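Transcriptional regulator (Mesorhizobium loti, PDB 3BHQ) probably binds cis-regulatory DNA as a dimeric transcription factor of the TetR family, with a helix-turn-helix domain and an all-helical C-terminal domain. Local coordinates at residues Arg12-Ile17 and Tyr50-Asp55; Ile18-Ala23 and Ala39-Ala44; Gln94-Leu99 and Gly168-Ile173; Val102-Glu107 and Gly182-Ser187. All coordinates share one frame; numbering follows the deposited sequence.

Contact 1. Residues Arg12-Ile17 and Tyr50-Asp55; sequences RKDREI and YKHFTD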
loop_
_atom_site.group_PDB
_atom_site.type_symbol
_atom_site.label_atom_id
_atom_site.label_comp_id
_atom_site.label_asym_id
_atom_site.label_seq_id
_atom_site.Cartn_x
_atom_site.Cartn_y
_atom_site.Cartn_z
ATOM N N ARG A 12 3.044 16.491 -29.477
ATOM C CA ARG A 12 1.618 16.135 -29.412
ATOM C C ARG A 12 1.383 14.659 -29.749
ATOM O O ARG A 12 0.654 13.974 -29.027
ATOM C CB ARG A 12 0.775 17.039 -30.319
ATOM C CG ARG A 12 -0.706 16.594 -30.528
ATOM C CD ARG A 12 -1.630 17.731 -31.011
ATOM N NE ARG A 12 -0.955 18.729 -31.856
ATOM C CZ ARG A 12 -0.814 18.706 -33.191
ATOM N NH1 ARG A 12 -1.306 17.715 -33.945
ATOM N NH2 ARG A 12 -0.159 19.707 -33.790
ATOM N N LYS A 13 1.997 14.181 -30.835
ATOM C CA LYS A 13 1.886 12.768 -31.189
ATOM C C LYS A 13 2.390 11.869 -30.076
ATOM O O LYS A 13 1.749 10.881 -29.763
ATOM C CB LYS A 13 2.564 12.419 -32.536
ATOM C CG LYS A 13 1.599 12.347 -33.696
ATOM C CD LYS A 13 0.735 11.069 -33.571
ATOM C CE LYS A 13 -0.629 11.207 -34.236
ATOM N NZ LYS A 13 -1.612 10.364 -33.491
ATOM N N ASP A 14 3.519 12.206 -29.466
ATOM C CA ASP A 14 4.043 11.407 -28.343
ATOM C C ASP A 14 3.095 11.375 -27.129
ATOM O O ASP A 14 2.898 10.337 -26.530
ATOM C CB ASP A 14 5.455 11.840 -27.926
ATOM C CG ASP A 14 6.531 11.430 -28.946
ATOM O OD1 ASP A 14 6.263 10.715 -29.944
ATOM O OD2 ASP A 14 7.683 11.832 -28.726
ATOM N N ARG A 15 2.501 12.516 -26.808
ATOM C CA ARG A 15 1.469 12.585 -25.770
ATOM C C ARG A 15 0.276 11.683 -26.118
ATOM O O ARG A 15 -0.226 10.960 -25.250
ATOM C CB ARG A 15 0.992 14.032 -25.570
ATOM C CG ARG A 15 -0.142 14.188 -24.528
ATOM C CD ARG A 15 -0.499 15.648 -24.227
ATOM N NE ARG A 15 -0.759 16.446 -25.423
ATOM C CZ ARG A 15 -1.858 16.370 -26.182
ATOM N NH1 ARG A 15 -2.877 15.543 -25.901
ATOM N NH2 ARG A 15 -1.942 17.160 -27.250
ATOM N N GLU A 16 -0.173 11.737 -27.380
ATOM C CA GLU A 16 -1.289 10.889 -27.837
ATOM C C GLU A 16 -0.966 9.401 -27.735
ATOM O O GLU A 16 -1.810 8.595 -27.341
ATOM C CB GLU A 16 -1.715 11.262 -29.257
ATOM C CG GLU A 16 -2.390 12.639 -29.333
ATOM C CD GLU A 16 -2.599 13.185 -30.729
ATOM O OE1 GLU A 16 -2.119 12.608 -31.724
ATOM O OE2 GLU A 16 -3.247 14.247 -30.818
ATOM N N ILE A 17 0.271 9.043 -28.100
ATOM C CA ILE A 17 0.722 7.669 -28.003
ATOM C C ILE A 17 0.735 7.200 -26.524
ATOM O O ILE A 17 0.275 6.102 -26.226
ATOM C CB ILE A 17 2.116 7.470 -28.669
ATOM C CG1 ILE A 17 2.009 7.711 -30.170
ATOM C CG2 ILE A 17 2.667 6.079 -28.381
ATOM C CD1 ILE A 17 3.376 7.918 -30.863
ATOM N N TYR A 50 7.562 2.739 -32.865
ATOM C CA TYR A 50 8.869 2.077 -32.691
ATOM C C TYR A 50 10.046 3.056 -32.650
ATOM O O TYR A 50 10.952 2.898 -31.821
ATOM C CB TYR A 50 9.092 0.965 -33.734
ATOM C CG TYR A 50 8.381 -0.336 -33.381
ATOM C CD1 TYR A 50 8.907 -1.213 -32.437
ATOM C CD2 TYR A 50 7.188 -0.688 -34.005
ATOM C CE1 TYR A 50 8.257 -2.417 -32.123
ATOM C CE2 TYR A 50 6.510 -1.872 -33.677
ATOM C CZ TYR A 50 7.058 -2.734 -32.761
ATOM O OH TYR A 50 6.399 -3.913 -32.501
ATOM N N LYS A 51 10.012 4.062 -33.519
ATOM C CA LYS A 51 11.096 5.048 -33.579
ATOM C C LYS A 51 11.211 5.840 -32.270
ATOM O O LYS A 51 12.324 6.135 -31.783
ATOM C CB LYS A 51 10.923 5.989 -34.786
ATOM C CG LYS A 51 11.254 5.321 -36.120
ATOM C CD LYS A 51 10.618 6.008 -37.336
ATOM C CE LYS A 51 11.155 7.396 -37.623
ATOM N NZ LYS A 51 10.591 7.925 -38.902
ATOM N N HIS A 52 10.057 6.187 -31.706
ATOM C CA HIS A 52 10.006 7.058 -30.518
ATOM C C HIS A 52 9.992 6.341 -29.190
ATOM O O HIS A 52 10.420 6.923 -28.175
ATOM C CB HIS A 52 8.795 7.992 -30.611
ATOM C CG HIS A 52 8.887 8.981 -31.720
ATOM N ND1 HIS A 52 8.075 10.096 -31.787
ATOM C CD2 HIS A 52 9.749 9.075 -32.768
ATOM C CE1 HIS A 52 8.399 10.802 -32.863
ATOM N NE2 HIS A 52 9.406 10.204 -33.478
ATOM N N PHE A 53 9.553 5.083 -29.146
ATOM C CA PHE A 53 9.439 4.343 -27.907
ATOM C C PHE A 53 10.105 2.973 -27.860
ATOM O O PHE A 53 10.053 2.345 -26.794
ATOM C CB PHE A 53 7.969 4.253 -27.490
ATOM C CG PHE A 53 7.361 5.603 -27.207
ATOM C CD1 PHE A 53 7.664 6.251 -26.019
ATOM C CD2 PHE A 53 6.567 6.248 -28.124
ATOM C CE1 PHE A 53 7.148 7.527 -25.736
ATOM C CE2 PHE A 53 6.050 7.540 -27.859
ATOM C CZ PHE A 53 6.333 8.164 -26.654
ATOM N N THR A 54 10.687 2.518 -28.979
ATOM C CA THR A 54 11.500 1.284 -29.080
ATOM C C THR A 54 10.771 -0.046 -28.885
ATOM O O THR A 54 10.870 -0.930 -29.751
ATOM C CB THR A 54 12.735 1.359 -28.144
ATOM O OG1 THR A 54 13.610 2.335 -28.702
ATOM C CG2 THR A 54 13.516 -0.005 -28.059
ATOM N N ASP A 55 10.155 -0.214 -27.732
ATOM C CA ASP A 55 9.453 -1.453 -27.429
ATOM C C ASP A 55 8.388 -1.236 -26.386
ATOM O O ASP A 55 8.290 -0.158 -25.806
ATOM C CB ASP A 55 10.448 -2.595 -27.091
ATOM C CG ASP A 55 11.311 -2.330 -25.879
ATOM O OD1 ASP A 55 10.932 -1.560 -24.957
ATOM O OD2 ASP A 55 12.395 -2.971 -25.832
#

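Contact 2. Residues Ile18-Ala23 and Ala39-Ala44; sequences IQAATA and ATKAGA. With EDO (1,2-ethanediol), chain E.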
loop_
_atom_site.group_PDB
_atom_site.type_symbol
_atom_site.label_atom_id
_atom_site.label_comp_id
_atom_site.label_asym_id
_atom_site.label_seq_id
_atom_site.Cartn_x
_atom_site.Cartn_y
_atom_site.Cartn_z
ATOM N N ILE A 18 1.302 8.016 -25.635
ATOM C CA ILE A 18 1.346 7.671 -24.204
ATOM C C ILE A 18 -0.075 7.558 -23.616
ATOM O O ILE A 18 -0.375 6.636 -22.854
ATOM C CB ILE A 18 2.229 8.659 -23.404
ATOM C CG1 ILE A 18 3.695 8.493 -23.808
ATOM C CG2 ILE A 18 2.080 8.411 -21.895
ATOM C CD1 ILE A 18 4.588 9.657 -23.422
ATOM N N GLN A 19 -0.955 8.461 -24.021
ATOM C CA GLN A 19 -2.368 8.409 -23.578
ATOM C C GLN A 19 -3.024 7.076 -24.009
ATOM O O GLN A 19 -3.704 6.386 -23.222
ATOM C CB GLN A 19 -3.093 9.631 -24.137
ATOM C CG GLN A 19 -4.526 9.825 -23.708
ATOM C CD GLN A 19 -5.193 11.033 -24.395
ATOM O OE1 GLN A 19 -4.528 11.930 -24.954
ATOM N NE2 GLN A 19 -6.522 11.051 -24.352
ATOM N N ALA A 20 -2.843 6.715 -25.293
ATOM C CA ALA A 20 -3.348 5.459 -25.812
ATOM C C ALA A 20 -2.752 4.246 -25.127
ATOM O O ALA A 20 -3.442 3.294 -24.796
ATOM C CB ALA A 20 -3.103 5.377 -27.345
ATOM N N ALA A 21 -1.441 4.292 -24.875
ATOM C CA ALA A 21 -0.749 3.189 -24.223
ATOM C C ALA A 21 -1.248 3.004 -22.796
ATOM O O ALA A 21 -1.402 1.897 -22.350
ATOM C CB ALA A 21 0.775 3.409 -24.253
ATOM N N THR A 22 -1.464 4.121 -22.123
ATOM C CA THR A 22 -1.953 4.101 -20.719
ATOM C C THR A 22 -3.301 3.407 -20.621
ATOM O O THR A 22 -3.483 2.473 -19.830
ATOM C CB THR A 22 -2.079 5.509 -20.132
ATOM O OG1 THR A 22 -0.825 6.219 -20.197
ATOM C CG2 THR A 22 -2.523 5.441 -18.648
ATOM N N ALA A 23 -4.211 3.790 -21.515
ATOM C CA ALA A 23 -5.544 3.152 -21.554
ATOM C C ALA A 23 -5.457 1.665 -21.923
ATOM O O ALA A 23 -6.149 0.820 -21.348
ATOM C CB ALA A 23 -6.459 3.903 -22.536
ATOM N N ALA A 39 -0.446 1.853 -31.503
ATOM C CA ALA A 39 -0.290 2.752 -32.652
ATOM C C ALA A 39 -1.653 3.065 -33.251
ATOM O O ALA A 39 -2.004 4.233 -33.465
ATOM C CB ALA A 39 0.650 2.147 -33.738
ATOM N N THR A 40 -2.443 2.023 -33.494
ATOM C CA THR A 40 -3.780 2.190 -34.064
ATOM C C THR A 40 -4.678 3.054 -33.174
ATOM O O THR A 40 -5.303 3.997 -33.652
ATOM C CB THR A 40 -4.422 0.827 -34.333
ATOM O OG1 THR A 40 -3.596 0.110 -35.252
ATOM C CG2 THR A 40 -5.824 0.982 -34.905
ATOM N N LYS A 41 -4.695 2.747 -31.877
ATOM C CA LYS A 41 -5.495 3.490 -30.906
ATOM C C LYS A 41 -5.099 4.968 -30.842
ATOM O O LYS A 41 -5.953 5.838 -30.672
ATOM C CB LYS A 41 -5.382 2.812 -29.539
ATOM C CG LYS A 41 -6.221 3.390 -28.433
ATOM C CD LYS A 41 -5.940 2.628 -27.135
ATOM C CE LYS A 41 -6.689 3.238 -25.970
ATOM N NZ LYS A 41 -8.173 3.073 -26.182
ATOM N N ALA A 42 -3.804 5.243 -30.995
ATOM C CA ALA A 42 -3.265 6.599 -30.952
ATOM C C ALA A 42 -3.354 7.357 -32.255
ATOM O O ALA A 42 -3.087 8.551 -32.267
ATOM C CB ALA A 42 -1.785 6.546 -30.546
ATOM N N GLY A 43 -3.682 6.672 -33.344
ATOM C CA GLY A 43 -3.698 7.288 -34.661
ATOM C C GLY A 43 -2.302 7.641 -35.144
ATOM O O GLY A 43 -2.086 8.707 -35.717
ATOM N N ALA A 44 -1.350 6.752 -34.854
ATOM C CA ALA A 44 0.034 6.897 -35.249
ATOM C C ALA A 44 0.432 5.705 -36.127
ATOM O O ALA A 44 -0.167 4.627 -36.036
ATOM C CB ALA A 44 0.927 6.946 -34.010
HETATM C C1 EDO E . -8.336 0.084 -24.288
HETATM O O1 EDO E . -9.254 1.171 -24.463
HETATM C C2 EDO E . -7.441 -0.069 -25.508
HETATM O O2 EDO E . -7.093 -1.434 -25.750
#

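Contact 3. Residues Gln94-Leu99 and Gly168-Ile173; sequences QLARRL and GMLLWI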
loop_
_atom_site.group_PDB
_atom_site.type_symbol
_atom_site.label_atom_id
_atom_site.label_comp_id
_atom_site.label_asym_id
_atom_site.label_seq_id
_atom_site.Cartn_x
_atom_site.Cartn_y
_atom_site.Cartn_z
ATOM N N GLN A 94 -9.215 20.945 3.197
ATOM C CA GLN A 94 -9.343 21.088 1.739
ATOM C C GLN A 94 -8.267 20.319 1.002
ATOM O O GLN A 94 -8.561 19.657 0.008
ATOM C CB GLN A 94 -9.428 22.581 1.314
ATOM C CG GLN A 94 -10.684 23.270 1.814
ATOM C CD GLN A 94 -11.955 22.578 1.317
ATOM O OE1 GLN A 94 -12.126 22.389 0.116
ATOM N NE2 GLN A 94 -12.808 22.176 2.236
ATOM N N LEU A 95 -7.032 20.361 1.492
ATOM C CA LEU A 95 -5.939 19.582 0.878
ATOM C C LEU A 95 -6.220 18.082 0.970
ATOM O O LEU A 95 -6.106 17.369 -0.043
ATOM C CB LEU A 95 -4.585 19.881 1.552
ATOM C CG LEU A 95 -3.355 19.073 1.132
ATOM C CD1 LEU A 95 -3.154 19.264 -0.379
ATOM C CD2 LEU A 95 -2.114 19.463 1.897
ATOM N N ALA A 96 -6.573 17.628 2.169
ATOM C CA ALA A 96 -6.844 16.182 2.408
ATOM C C ALA A 96 -7.953 15.652 1.524
ATOM O O ALA A 96 -7.843 14.559 0.950
ATOM C CB ALA A 96 -7.186 15.923 3.849
ATOM N N ARG A 97 -9.034 16.414 1.402
ATOM C CA ARG A 97 -10.152 16.025 0.537
ATOM C C ARG A 97 -9.718 15.898 -0.931
ATOM O O ARG A 97 -10.105 14.934 -1.615
ATOM C CB ARG A 97 -11.321 17.003 0.686
ATOM C CG ARG A 97 -11.982 16.960 2.052
ATOM C CD ARG A 97 -12.895 18.156 2.222
ATOM N NE ARG A 97 -13.464 18.276 3.572
ATOM C CZ ARG A 97 -14.432 19.147 3.892
ATOM N NH1 ARG A 97 -14.983 19.953 2.981
ATOM N NH2 ARG A 97 -14.890 19.208 5.137
ATOM N N ARG A 98 -8.890 16.836 -1.417
ATOM C CA ARG A 98 -8.380 16.780 -2.797
ATOM C C ARG A 98 -7.415 15.608 -2.991
ATOM O O ARG A 98 -7.460 14.937 -4.024
ATOM C CB ARG A 98 -7.691 18.086 -3.217
ATOM C CG ARG A 98 -8.606 19.290 -3.306
ATOM C CD ARG A 98 -9.556 19.260 -4.525
ATOM N NE ARG A 98 -8.840 19.379 -5.805
ATOM C CZ ARG A 98 -8.567 18.406 -6.684
ATOM N NH1 ARG A 98 -7.896 18.721 -7.792
ATOM N NH2 ARG A 98 -8.955 17.139 -6.504
ATOM N N LEU A 99 -6.538 15.364 -2.002
ATOM C CA LEU A 99 -5.568 14.238 -2.067
ATOM C C LEU A 99 -6.290 12.914 -2.185
ATOM O O LEU A 99 -5.889 12.062 -2.995
ATOM C CB LEU A 99 -4.643 14.188 -0.841
ATOM C CG LEU A 99 -3.626 15.303 -0.623
ATOM C CD1 LEU A 99 -2.920 15.074 0.725
ATOM C CD2 LEU A 99 -2.619 15.389 -1.785
ATOM N N GLY A 168 -0.219 8.809 5.395
ATOM C CA GLY A 168 -0.464 7.508 6.016
ATOM C C GLY A 168 -1.794 7.449 6.757
ATOM O O GLY A 168 -2.561 6.504 6.581
HETATM N N MSE A 169 -2.102 8.472 7.551
HETATM C CA MSE A 169 -3.399 8.491 8.259
HETATM C C MSE A 169 -4.561 8.567 7.296
HETATM O O MSE A 169 -5.588 7.899 7.478
HETATM C CB MSE A 169 -3.440 9.603 9.290
HETATM C CG MSE A 169 -2.562 9.297 10.395
HETATM SE SE MSE A 169 -2.818 10.449 11.880
HETATM C CE MSE A 169 -1.746 11.661 11.221
ATOM N N LEU A 170 -4.403 9.372 6.245
ATOM C CA LEU A 170 -5.436 9.569 5.268
ATOM C C LEU A 170 -5.704 8.347 4.405
ATOM O O LEU A 170 -6.863 8.071 4.056
ATOM C CB LEU A 170 -5.020 10.730 4.341
ATOM C CG LEU A 170 -5.987 11.325 3.368
ATOM C CD1 LEU A 170 -7.106 12.003 4.160
ATOM C CD2 LEU A 170 -5.196 12.342 2.505
ATOM N N LEU A 171 -4.657 7.623 4.018
ATOM C CA LEU A 171 -4.802 6.582 3.010
ATOM C C LEU A 171 -4.609 5.144 3.443
ATOM O O LEU A 171 -4.918 4.261 2.656
ATOM C CB LEU A 171 -3.815 6.889 1.879
ATOM C CG LEU A 171 -4.015 8.230 1.159
ATOM C CD1 LEU A 171 -2.827 8.525 0.236
ATOM C CD2 LEU A 171 -5.326 8.224 0.412
ATOM N N TRP A 172 -4.158 4.915 4.673
ATOM C CA TRP A 172 -3.872 3.520 5.093
ATOM C C TRP A 172 -5.095 2.614 4.844
ATOM O O TRP A 172 -4.953 1.580 4.210
ATOM C CB TRP A 172 -3.366 3.404 6.552
ATOM C CG TRP A 172 -2.931 2.002 6.867
ATOM C CD1 TRP A 172 -3.530 1.120 7.709
ATOM C CD2 TRP A 172 -1.823 1.358 6.291
ATOM N NE1 TRP A 172 -2.825 -0.067 7.684
ATOM C CE2 TRP A 172 -1.771 0.052 6.825
ATOM C CE3 TRP A 172 -0.846 1.752 5.379
ATOM C CZ2 TRP A 172 -0.813 -0.861 6.455
ATOM C CZ3 TRP A 172 0.144 0.822 5.012
ATOM C CH2 TRP A 172 0.135 -0.474 5.552
ATOM N N ILE A 173 -6.278 2.972 5.327
ATOM C CA ILE A 173 -7.465 2.138 5.113
ATOM C C ILE A 173 -7.941 2.172 3.650
ATOM O O ILE A 173 -7.990 1.139 3.009
ATOM C CB ILE A 173 -8.584 2.412 6.153
ATOM C CG1 ILE A 173 -8.152 1.859 7.521
ATOM C CG2 ILE A 173 -9.900 1.782 5.736
ATOM C CD1 ILE A 173 -9.115 2.178 8.686
#

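Contact 4. Residues Val102-Glu107 and Gly182-Ser187; sequences VLMDEE and GSNRRS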
loop_
_atom_site.group_PDB
_atom_site.type_symbol
_atom_site.label_atom_id
_atom_site.label_comp_id
_atom_site.label_asym_id
_atom_site.label_seq_id
_atom_site.Cartn_x
_atom_site.Cartn_y
_atom_site.Cartn_z
ATOM N N VAL A 102 -7.882 12.617 -5.777
ATOM C CA VAL A 102 -6.854 12.404 -6.792
ATOM C C VAL A 102 -6.225 11.009 -6.710
ATOM O O VAL A 102 -6.109 10.289 -7.714
ATOM C CB VAL A 102 -5.742 13.501 -6.684
ATOM C CG1 VAL A 102 -4.536 13.192 -7.559
ATOM C CG2 VAL A 102 -6.332 14.862 -7.019
ATOM N N LEU A 103 -5.792 10.657 -5.505
ATOM C CA LEU A 103 -5.057 9.411 -5.293
ATOM C C LEU A 103 -5.919 8.159 -5.333
ATOM O O LEU A 103 -5.374 7.070 -5.572
ATOM C CB LEU A 103 -4.163 9.515 -4.051
ATOM C CG LEU A 103 -3.116 10.639 -4.100
ATOM C CD1 LEU A 103 -2.389 10.806 -2.779
ATOM C CD2 LEU A 103 -2.118 10.418 -5.220
HETATM N N MSE A 104 -7.231 8.290 -5.125
HETATM C CA MSE A 104 -8.162 7.155 -5.180
HETATM C C MSE A 104 -8.898 7.062 -6.513
HETATM O O MSE A 104 -9.830 6.292 -6.666
HETATM C CB MSE A 104 -9.089 7.168 -3.965
HETATM C CG MSE A 104 -8.347 7.102 -2.624
HETATM SE SE MSE A 104 -7.310 5.471 -2.398
HETATM C CE MSE A 104 -8.831 4.247 -2.701
ATOM N N ASP A 105 -8.453 7.828 -7.505
ATOM C CA ASP A 105 -9.001 7.775 -8.845
ATOM C C ASP A 105 -8.891 6.324 -9.349
ATOM O O ASP A 105 -7.839 5.691 -9.218
ATOM C CB ASP A 105 -8.200 8.643 -9.803
ATOM C CG ASP A 105 -8.688 8.521 -11.221
ATOM O OD1 ASP A 105 -9.713 9.111 -11.570
ATOM O OD2 ASP A 105 -8.045 7.807 -11.986
ATOM N N GLU A 106 -9.979 5.822 -9.907
ATOM C CA GLU A 106 -10.072 4.422 -10.293
ATOM C C GLU A 106 -9.018 3.980 -11.307
ATOM O O GLU A 106 -8.410 2.929 -11.145
ATOM C CB GLU A 106 -11.497 4.130 -10.803
ATOM C CG GLU A 106 -11.797 2.657 -11.117
ATOM C CD GLU A 106 -11.723 1.707 -9.895
ATOM O OE1 GLU A 106 -11.758 2.171 -8.721
ATOM O OE2 GLU A 106 -11.640 0.471 -10.126
ATOM N N GLU A 107 -8.775 4.800 -12.324
ATOM C CA GLU A 107 -7.790 4.438 -13.334
ATOM C C GLU A 107 -6.376 4.441 -12.771
ATOM O O GLU A 107 -5.576 3.573 -13.103
ATOM C CB GLU A 107 -7.946 5.292 -14.596
ATOM C CG GLU A 107 -9.357 5.172 -15.271
ATOM C CD GLU A 107 -9.802 3.728 -15.544
ATOM O OE1 GLU A 107 -9.083 3.027 -16.279
ATOM O OE2 GLU A 107 -10.865 3.283 -15.030
ATOM N N GLY A 182 -10.494 -4.171 -4.520
ATOM C CA GLY A 182 -10.958 -3.478 -5.707
ATOM C C GLY A 182 -12.058 -2.494 -5.340
ATOM O O GLY A 182 -12.309 -1.559 -6.103
ATOM N N SER A 183 -12.708 -2.692 -4.173
ATOM C CA SER A 183 -13.777 -1.830 -3.699
ATOM C C SER A 183 -13.155 -0.467 -3.499
ATOM O O SER A 183 -12.243 -0.305 -2.672
ATOM C CB SER A 183 -14.404 -2.316 -2.381
ATOM O OG SER A 183 -15.461 -1.457 -1.981
ATOM N N ASN A 184 -13.584 0.460 -4.352
ATOM C CA ASN A 184 -13.178 1.838 -4.285
ATOM C C ASN A 184 -14.485 2.607 -4.329
ATOM O O ASN A 184 -14.945 2.990 -5.417
ATOM C CB ASN A 184 -12.260 2.174 -5.462
ATOM C CG ASN A 184 -11.770 3.610 -5.422
ATOM O OD1 ASN A 184 -11.602 4.191 -4.339
ATOM N ND2 ASN A 184 -11.526 4.187 -6.599
ATOM N N ARG A 185 -15.112 2.746 -3.154
ATOM C CA ARG A 185 -16.432 3.363 -2.983
ATOM C C ARG A 185 -16.486 4.283 -1.759
ATOM O O ARG A 185 -16.029 3.875 -0.679
ATOM C CB ARG A 185 -17.474 2.256 -2.740
ATOM C CG ARG A 185 -17.511 1.110 -3.770
ATOM C CD ARG A 185 -18.637 0.131 -3.438
ATOM N NE ARG A 185 -19.040 -0.684 -4.587
ATOM C CZ ARG A 185 -18.657 -1.936 -4.866
ATOM N NH1 ARG A 185 -17.777 -2.623 -4.124
ATOM N NH2 ARG A 185 -19.154 -2.510 -5.959
ATOM N N ARG A 186 -17.072 5.470 -1.896
ATOM C CA ARG A 186 -17.261 6.382 -0.781
ATOM C C ARG A 186 -18.170 7.494 -1.235
ATOM O O ARG A 186 -17.990 8.019 -2.337
ATOM C CB ARG A 186 -15.936 7.017 -0.354
ATOM N N SER A 187 -19.142 7.848 -0.403
ATOM C CA SER A 187 -19.994 8.993 -0.686
ATOM C C SER A 187 -19.150 10.258 -0.423
ATOM O O SER A 187 -18.041 10.182 0.168
ATOM C CB SER A 187 -21.238 8.974 0.209
ATOM O OG SER A 187 -20.904 9.200 1.570
HETATM O O HOH W 1 -10.285 -0.200 -7.687
#

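Contact 1. Residues Arg12-Ile17 and Tyr50-Asp55
Asp14 and His52 are joined by a nearly straight hydrogen bond. His52 ND1 donates to Asp14 OD1 at 2.7 Å, with an N-H...O angle of 175°. The oxygen lies in the plane of the imidazole, at its edge, and accepts the N-H on its syn lone pair. The carboxylate stands almost perpendicular to the ring, 89° from it. This polar pair is the open side of the contact, for His52 is exposed and Asp14 partly so. The negative carboxylate would probably favour a protonated imidazole. The tight side is apolar and buried. There CG2 of Ile17 packs against CE2 of Phe53 at 3.7 Å. Ile17 CG2 is anti to its backbone N, which brings it up to Phe53 CE2. Asp14 joins the two sides, because its OD1 is also 3.8 Å from Phe53 CE2. An alanine at Asp14 would remove the acceptor, which would probably leave His52 ND1 without this mate and the imidazole free to turn. The contact fixes the end of the predicted DNA-binding motif to helix 9-28. Ile17 also touches Ala42 of helix 35-42 and Val49 of helix 46-53, and Phe53 reaches Ile18, so the three helices share one small core.

Contact 2. Residues Ile18-Ala23 and Ala39-Ala44
Lys41 lies across Ala20 and Ala23, and it is the first residue of 39-44 to make real contact with helix 9-28. Its chain leaves the backbone with chi1 at -176° and stays extended until it bends at chi4. The extended part runs over the helix surface. Lys41 CG is 3.9 Å from Ala20 CB, and Lys41 CE is 3.5 Å from both the carbonyl O of Ala20 and the CB of Ala23. The bend then turns the amino group to a bound 1,2-ethanediol, where Lys41 NZ donates to O1 at 2.8 Å. The diol probably comes from the crystallisation liquor, and Lys28 holds it as well.

Ala42 follows, and its methyl meets that of Ala20, CB to CB at 3.7 Å. Their CA atoms are only 5.3 Å apart, a spacing that small side chains allow. Gly43 then ends helix 35-42 in a Schellman motif, with positive phi. Gly43 N bonds back to Thr40 O, and Ala44 N to Ala39 O. Ala44 leads on into the turn of the predicted helix-turn-helix, and its side chain touches Ile17 and Val49.

The chemistry is mostly that of methyl and methylene groups. Alanines let the backbones come close, while the lysine lends its aliphatic stem to the contact and keeps its charged end at the exposed margin, where it binds the diol.

Contact 3. Residues Gln94-Leu99 and Gly168-Ile173
Leu170 swings its branches away from its own backbone N (chi1 -170°), which carries both methyls across to Ala96 and Leu99 of helix 88-103. Leu99 is turned differently. Its CG is anti to the carbonyl carbon (chi1 -67°), and its side chain meets that of Leu170 at about a right angle. The two branches of Leu170 divide the work. CD1 packs on Ala96 CB at 3.9 Å. CD2 sits by the Ala96 carbonyl O at 3.8 Å and by Leu99 CB at 3.9 Å, and it also comes within 4.0 Å of Leu99 CD1. The leucine end thus rests between two residues that are one helical turn apart.

All three residues are buried. An alanine at Leu170 would lack both branches, which would probably open a gap beside Ala96 and Leu99 in this core. Ala96 also packs on Ala195 and Val199 of helix 188-206, and Leu99 on Ile75 of helix 56-83. The contact therefore ties helix 159-181 into the bundle of the C-terminal domain. The far side of helix 159-181 faces the second subunit, where Trp172 meets the ring of Phe134 of that chain.

Only van der Waals packing links the two segments. Their CA atoms come no nearer than 7.3 Å, so methyl groups bridge the helices, and the hold depends on shape and burial rather than on bond direction.

Contact 4. Residues Val102-Glu107 and Gly182-Ser187
The flat amide of Asn184 lies nearly coplanar with the carboxylate of Glu106, their planes 23° apart, and the two side chains run antiparallel alongside each other. The contact joins two interhelical turns of the TetR-family C-terminal domain. At the edge of the amide, ND2 donates twice. Glu106 OE1 lies in the amide plane and receives one N-H at 2.9 Å, with an angle of 160°. The carbonyl O of Met104 receives the other at 2.7 Å and is tilted somewhat from that plane.

One of the two turns is the short break between helices 88-103 and 106-117, with Asp105 as N-cap of the second helix. The other is the loop that links helices 159-181 and 188-206, where Ser187 is the next N-cap. Asp105 OD2 caps the backbone N of Leu108. With chi1 at -178°, the Asn184 amide extends over to the break. Two acceptors on ND2 fix the rotation of the amide, and one of them is the backbone carbonyl of Met104, just past the helix end.

Met104 is a selenomethionine modelled in two conformers. In the conformer given, its side chain packs on Met175 and Ala178 of helix 159-181. Leu109 touches both Met104 and Asn184. The site is at the surface, and a water adds a second link. The water oxygen lies 2.9 Å from Glu106 OE2 and 2.9 Å from the carbonyl O of Gly182, and bridges them.

How the contacts relate
Contacts 1 and 2 form one unit in the predicted DNA-binding domain. Both use helix 9-28, contact 2 is nested within the chain loop closed by contact 1, and their centres are about 9 Å apart. A probable, weak hydrogen bond from Lys13 NZ to Gly43 O joins them. Contacts 3 and 4 belong to the C-terminal domain, with centres about 12 Å apart. Both use helix 88-103, and Leu171 packs on Leu103 between them. Contacts 1 and 3 have centres about 34 Å apart. Contacts 2 and 4 come within about 6 Å between nearest atoms. A 1,2-ethanediol, probably from the crystallisation liquor, sits at contact 2, and another about 4 Å from the Asp105 side chain.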